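Long-range contacts in triacylglycerol lipase (Yarrowia lipolytica, PDB 3O0D), which probably hydrolyses triacylglycerols as an extracellular, glycosylated lipase of the alpha/beta-hydrolase fold: residues Asn210-Lys215 with Met264-Ser269; Ser8-Glu13 with Ser260-Cys265. All blocks are in the same frame, centred on the assembly; numbering follows the deposited sequence.

Contact 1. Residues Asn210-Lys215 with Met264-Ser269; sequences NPDVSK and MCQGQS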
loop_
_atom_site.group_PDB
_atom_site.type_symbol
_atom_site.label_atom_id
_atom_site.label_comp_id
_atom_site.label_asym_id
_atom_site.label_seq_id
_atom_site.Cartn_x
_atom_site.Cartn_y
_atom_site.Cartn_z
ATOM N N ASN A 210 -17.541 -4.056 9.249
ATOM C CA ASN A 210 -18.371 -3.724 8.124
ATOM C C ASN A 210 -18.611 -2.184 8.032
ATOM O O ASN A 210 -19.791 -1.737 7.984
ATOM C CB ASN A 210 -19.645 -4.575 8.056
ATOM C CG ASN A 210 -20.358 -4.438 6.694
ATOM O OD1 ASN A 210 -19.697 -4.156 5.651
ATOM N ND2 ASN A 210 -21.703 -4.602 6.689
ATOM N N PRO A 211 -17.513 -1.412 7.986
ATOM C CA PRO A 211 -17.542 0.071 7.988
ATOM C C PRO A 211 -18.069 0.648 6.666
ATOM O O PRO A 211 -17.935 0.035 5.599
ATOM C CB PRO A 211 -16.110 0.479 8.167
ATOM C CG PRO A 211 -15.306 -0.705 7.526
ATOM C CD PRO A 211 -16.122 -1.922 7.996
ATOM N N ASP A 212 -18.666 1.810 6.772
ATOM C CA ASP A 212 -19.102 2.571 5.598
ATOM C C ASP A 212 -17.812 3.271 5.094
ATOM O O ASP A 212 -17.244 4.189 5.725
ATOM C CB ASP A 212 -20.240 3.538 5.994
ATOM C CG ASP A 212 -20.609 4.507 4.878
ATOM O OD1 ASP A 212 -20.058 4.432 3.710
ATOM O OD2 ASP A 212 -21.380 5.419 5.218
ATOM N N VAL A 213 -17.349 2.828 3.924
ATOM C CA VAL A 213 -16.088 3.351 3.345
ATOM C C VAL A 213 -16.401 3.944 1.971
ATOM O O VAL A 213 -15.525 3.947 1.075
ATOM C CB VAL A 213 -14.956 2.253 3.258
ATOM C CG1 VAL A 213 -14.532 1.836 4.738
ATOM C CG2 VAL A 213 -15.400 1.018 2.488
ATOM N N SER A 214 -17.569 4.537 1.826
ATOM C CA SER A 214 -18.017 5.102 0.551
ATOM C C SER A 214 -17.447 6.503 0.290
ATOM O O SER A 214 -17.533 6.977 -0.803
ATOM C CB SER A 214 -19.530 5.169 0.504
ATOM O OG SER A 214 -19.998 6.038 1.494
ATOM N N LYS A 215 -16.861 7.117 1.316
ATOM C CA LYS A 215 -16.390 8.498 1.219
ATOM C C LYS A 215 -14.928 8.739 1.457
ATOM O O LYS A 215 -14.300 8.095 2.330
ATOM C CB LYS A 215 -17.248 9.423 2.168
ATOM C CG LYS A 215 -18.707 9.576 1.593
ATOM C CD LYS A 215 -19.595 10.289 2.592
ATOM C CE LYS A 215 -21.028 10.340 2.162
ATOM N NZ LYS A 215 -21.717 9.101 2.577
ATOM N N MET A 264 -15.319 4.496 -5.028
ATOM C CA MET A 264 -15.052 3.954 -3.694
ATOM C C MET A 264 -15.968 2.745 -3.518
ATOM O O MET A 264 -17.169 2.807 -3.817
ATOM C CB MET A 264 -15.495 5.038 -2.670
ATOM C CG MET A 264 -14.860 6.438 -2.840
ATOM S SD MET A 264 -13.085 6.352 -2.740
ATOM C CE MET A 264 -12.801 6.037 -0.933
ATOM N N CYS A 265 -15.393 1.595 -3.108
ATOM C CA CYS A 265 -16.156 0.331 -3.082
ATOM C C CYS A 265 -16.493 0.030 -1.641
ATOM O O CYS A 265 -15.592 0.129 -0.851
ATOM C CB CYS A 265 -15.192 -0.787 -3.555
ATOM S SG CYS A 265 -14.621 -0.377 -5.274
ATOM N N GLN A 266 -17.729 -0.342 -1.389
ATOM C CA GLN A 266 -18.090 -0.946 -0.017
ATOM C C GLN A 266 -17.542 -2.355 0.078
ATOM O O GLN A 266 -17.342 -3.074 -0.912
ATOM C CB GLN A 266 -19.528 -0.958 0.248
ATOM C CG GLN A 266 -20.149 0.471 0.293
ATOM C CD GLN A 266 -19.894 1.215 1.529
ATOM O OE1 GLN A 266 -18.942 0.965 2.244
ATOM N NE2 GLN A 266 -20.733 2.232 1.789
ATOM N N GLY A 267 -17.286 -2.743 1.314
ATOM C CA GLY A 267 -17.021 -4.161 1.640
ATOM C C GLY A 267 -15.640 -4.714 1.530
ATOM O O GLY A 267 -14.698 -4.119 0.973
ATOM N N GLN A 268 -15.509 -5.975 1.958
ATOM C CA GLN A 268 -14.209 -6.559 1.891
ATOM C C GLN A 268 -14.009 -7.316 0.550
ATOM O O GLN A 268 -12.889 -7.731 0.243
ATOM C CB GLN A 268 -13.958 -7.515 3.135
ATOM C CG GLN A 268 -13.860 -6.702 4.455
ATOM C CD GLN A 268 -13.924 -7.578 5.694
ATOM O OE1 GLN A 268 -13.339 -7.249 6.770
ATOM N NE2 GLN A 268 -14.663 -8.665 5.569
ATOM N N SER A 269 -15.110 -7.568 -0.146
ATOM C CA SER A 269 -15.065 -8.095 -1.521
ATOM C C SER A 269 -16.237 -7.534 -2.275
ATOM O O SER A 269 -17.375 -7.518 -1.773
ATOM C CB SER A 269 -15.027 -9.661 -1.492
ATOM O OG SER A 269 -15.269 -10.254 -2.776
#
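The amide of Gln266 lies across the backbone of Asp212-Ser214 and works with both of its ends. A bend at chi2 (-77°) folds the chain over so that Gln266 OE1 takes the backbone N-H of Val213 in the carbonyl plane, on a lone pair, at 3.0 Å from Val213 N and almost straight. Gln266 NE2 donates to Asp212 OD1, also 3.0 Å away; the nitrogen comes from above the carboxylate plane, and the two flat groups are turned 49° apart. With both ends bonded, the amide cannot flip without losing its partners. Asp212 OD1 is itself gripped by three donors, since Ser214 N closes an Asx turn on it and Ser214 OG reaches its syn lone pair at 2.7 Å. This turn belongs to the loop between helix 195-206 and strand 222-227; Pro211-Lys215 run nearly opposite to Met264-Gly267, at the end of strand 262-265 in the central sheet of the alpha/beta-hydrolase fold. Val213 CG2 sits 3.5 Å from Cys265 O, while Ser214 CB rests 3.4 Å from Gln266 NE2. Met264 CB and CG lie against Ser214 O, and the bent thioether chain brings CE near the carbonyls of Val213 and Lys215. Both carbonyls accept from Arg220 NH1.

Contact 2. Residues Ser8-Glu13 with Ser260-Cys265; sequences SHIDQE and SNVVMC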
loop_
_atom_site.group_PDB
_atom_site.type_symbol
_atom_site.label_atom_id
_atom_site.label_comp_id
_atom_site.label_asym_id
_atom_site.label_seq_id
_atom_site.Cartn_x
_atom_site.Cartn_y
_atom_site.Cartn_z
ATOM N N SER A 8 -19.374 4.268 -5.093
ATOM C CA SER A 8 -19.704 5.708 -5.109
ATOM C C SER A 8 -18.602 6.436 -5.899
ATOM O O SER A 8 -17.437 6.056 -5.900
ATOM C CB SER A 8 -19.615 6.251 -3.622
ATOM O OG SER A 8 -20.716 5.724 -2.883
ATOM N N HIS A 9 -19.004 7.503 -6.559
ATOM C CA HIS A 9 -18.063 8.366 -7.244
ATOM C C HIS A 9 -17.255 9.274 -6.353
ATOM O O HIS A 9 -17.572 9.378 -5.155
ATOM C CB HIS A 9 -18.836 9.217 -8.344
ATOM C CG HIS A 9 -19.273 8.421 -9.510
ATOM N ND1 HIS A 9 -18.363 7.945 -10.433
ATOM C CD2 HIS A 9 -20.496 7.923 -9.879
ATOM C CE1 HIS A 9 -19.031 7.265 -11.377
ATOM N NE2 HIS A 9 -20.302 7.211 -11.040
ATOM N N ILE A 10 -16.233 9.936 -6.938
ATOM C CA ILE A 10 -15.375 10.837 -6.158
ATOM C C ILE A 10 -15.265 12.167 -6.886
ATOM O O ILE A 10 -15.641 12.256 -8.079
ATOM C CB ILE A 10 -13.908 10.292 -6.009
ATOM C CG1 ILE A 10 -13.175 10.102 -7.365
ATOM C CG2 ILE A 10 -13.972 8.910 -5.208
ATOM C CD1 ILE A 10 -11.636 9.748 -7.124
ATOM N N ASP A 11 -14.736 13.157 -6.201
ATOM C CA ASP A 11 -14.509 14.448 -6.788
ATOM C C ASP A 11 -13.044 14.647 -7.201
ATOM O O ASP A 11 -12.245 13.844 -6.941
ATOM C CB ASP A 11 -14.960 15.546 -5.841
ATOM C CG ASP A 11 -14.150 15.610 -4.567
ATOM O OD1 ASP A 11 -13.143 14.987 -4.426
ATOM O OD2 ASP A 11 -14.579 16.332 -3.688
ATOM N N GLN A 12 -12.771 15.723 -7.915
ATOM C CA GLN A 12 -11.477 15.855 -8.522
ATOM C C GLN A 12 -10.380 16.023 -7.445
ATOM O O GLN A 12 -9.281 15.507 -7.625
ATOM C CB GLN A 12 -11.438 17.073 -9.448
ATOM C CG GLN A 12 -10.107 17.251 -10.237
ATOM C CD GLN A 12 -9.947 16.158 -11.292
ATOM O OE1 GLN A 12 -10.847 15.860 -12.112
ATOM N NE2 GLN A 12 -8.809 15.485 -11.230
ATOM N N GLU A 13 -10.750 16.684 -6.342
ATOM C CA GLU A 13 -9.764 16.841 -5.276
ATOM C C GLU A 13 -9.279 15.445 -4.746
ATOM O O GLU A 13 -8.076 15.281 -4.456
ATOM C CB GLU A 13 -10.311 17.689 -4.147
ATOM C CG GLU A 13 -9.314 17.923 -3.139
ATOM C CD GLU A 13 -9.828 18.793 -1.958
ATOM O OE1 GLU A 13 -10.999 19.209 -1.972
ATOM O OE2 GLU A 13 -9.004 19.037 -1.023
ATOM N N SER A 260 -14.757 10.004 -13.677
ATOM C CA SER A 260 -15.948 9.206 -13.445
ATOM C C SER A 260 -15.619 7.716 -13.113
ATOM O O SER A 260 -16.514 7.002 -12.676
ATOM C CB SER A 260 -16.803 9.231 -14.714
ATOM O OG SER A 260 -16.019 8.936 -15.867
ATOM N N ASN A 261 -14.399 7.341 -13.399
ATOM C CA ASN A 261 -14.065 5.907 -13.414
ATOM C C ASN A 261 -13.129 5.515 -12.283
ATOM O O ASN A 261 -12.636 4.368 -12.249
ATOM C CB ASN A 261 -13.463 5.540 -14.730
ATOM C CG ASN A 261 -14.559 5.335 -15.748
ATOM O OD1 ASN A 261 -14.959 4.164 -16.114
ATOM N ND2 ASN A 261 -15.084 6.426 -16.208
ATOM N N VAL A 262 -13.018 6.347 -11.259
ATOM C CA VAL A 262 -12.361 5.890 -10.026
ATOM C C VAL A 262 -13.498 5.887 -8.920
ATOM O O VAL A 262 -14.113 6.949 -8.677
ATOM C CB VAL A 262 -11.240 6.848 -9.634
ATOM C CG1 VAL A 262 -10.510 6.401 -8.288
ATOM C CG2 VAL A 262 -10.175 7.081 -10.731
ATOM N N VAL A 263 -13.761 4.750 -8.281
ATOM C CA VAL A 263 -14.967 4.654 -7.452
ATOM C C VAL A 263 -14.527 4.142 -6.061
ATOM O O VAL A 263 -13.530 3.405 -5.943
ATOM C CB VAL A 263 -16.079 3.763 -8.073
ATOM C CG1 VAL A 263 -16.639 4.437 -9.356
ATOM C CG2 VAL A 263 -15.529 2.298 -8.362
ATOM N N MET A 264 -15.319 4.496 -5.028
ATOM C CA MET A 264 -15.052 3.954 -3.694
ATOM C C MET A 264 -15.968 2.745 -3.518
ATOM O O MET A 264 -17.169 2.807 -3.817
ATOM C CB MET A 264 -15.495 5.038 -2.670
ATOM C CG MET A 264 -14.860 6.438 -2.840
ATOM S SD MET A 264 -13.085 6.352 -2.740
ATOM C CE MET A 264 -12.801 6.037 -0.933
ATOM N N CYS A 265 -15.393 1.595 -3.108
ATOM C CA CYS A 265 -16.156 0.331 -3.082
ATOM C C CYS A 265 -16.493 0.030 -1.641
ATOM O O CYS A 265 -15.592 0.129 -0.851
ATOM C CB CYS A 265 -15.192 -0.787 -3.555
ATOM S SG CYS A 265 -14.621 -0.377 -5.274
HETATM O O HOH W 1 -19.502 3.157 -1.944
HETATM O O HOH W 2 -15.833 8.881 -9.699
#
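Met264 O is gripped twice: Ser8 N donates to it at 2.9 Å, somewhat bent, and water 1 donates from 3.0 Å while also bonding to Ser8 OG. Met264 N returns a straighter bond of 2.8 Å to Ser8 O, so Ser8 and Met264 form an antiparallel hydrogen-bonded pair that joins strand 3-8 to strand 262-265 in the central mixed sheet. Past this pair segment 8-13 leaves the sheet toward helix 12-27, and water 2 takes over the bridging: it accepts from Ile10 N, donates to Val262 O and bonds to His9 ND1 in the plane of the imidazole. Ile10 points at the strand with its CG1 in the crowded position between backbone N and carbonyl carbon (chi1 61°). Ile10 CD1 meets Val262 CG1 at 3.7 Å; Ile10 CG2 presses on Met264 CG at 3.5 Å, where Ile10 and Met264 cross at about a right angle. Tyr15 and Phe18 of helix 12-27 also touch Ile10. An alanine in place of Ile10 would remove the contacts to Val262 and Met264 and would probably loosen the packing of the helix entry on the strand. One residue before Met264, Val263 CA makes a CA-H...O contact of 3.2 Å with Ser8 O.

Overall arrangement
Contacts 1 and 2 meet on strand 262-265 and share Met264 and Cys265, with centres about 13 Å apart on the same side of the chain's centre. Along the chain, 8-13 comes first, then 210-215, and both end on the 260-269 region. In the mixed sheet this strand lies between 247-250 and 3-8, so contact 2 links neighbouring strands where the N-terminal segment leaves for helix 12-27, whereas contact 1 brings in the loop that leads to strand 222-227. The two also touch directly, Ser214 O against Ser8 CB at 3.6 Å. Together they hold the N-terminal segment and the 210-215 loop on one strand, which the Cys265-Cys273 disulfide fastens to the segment after strand 269-270.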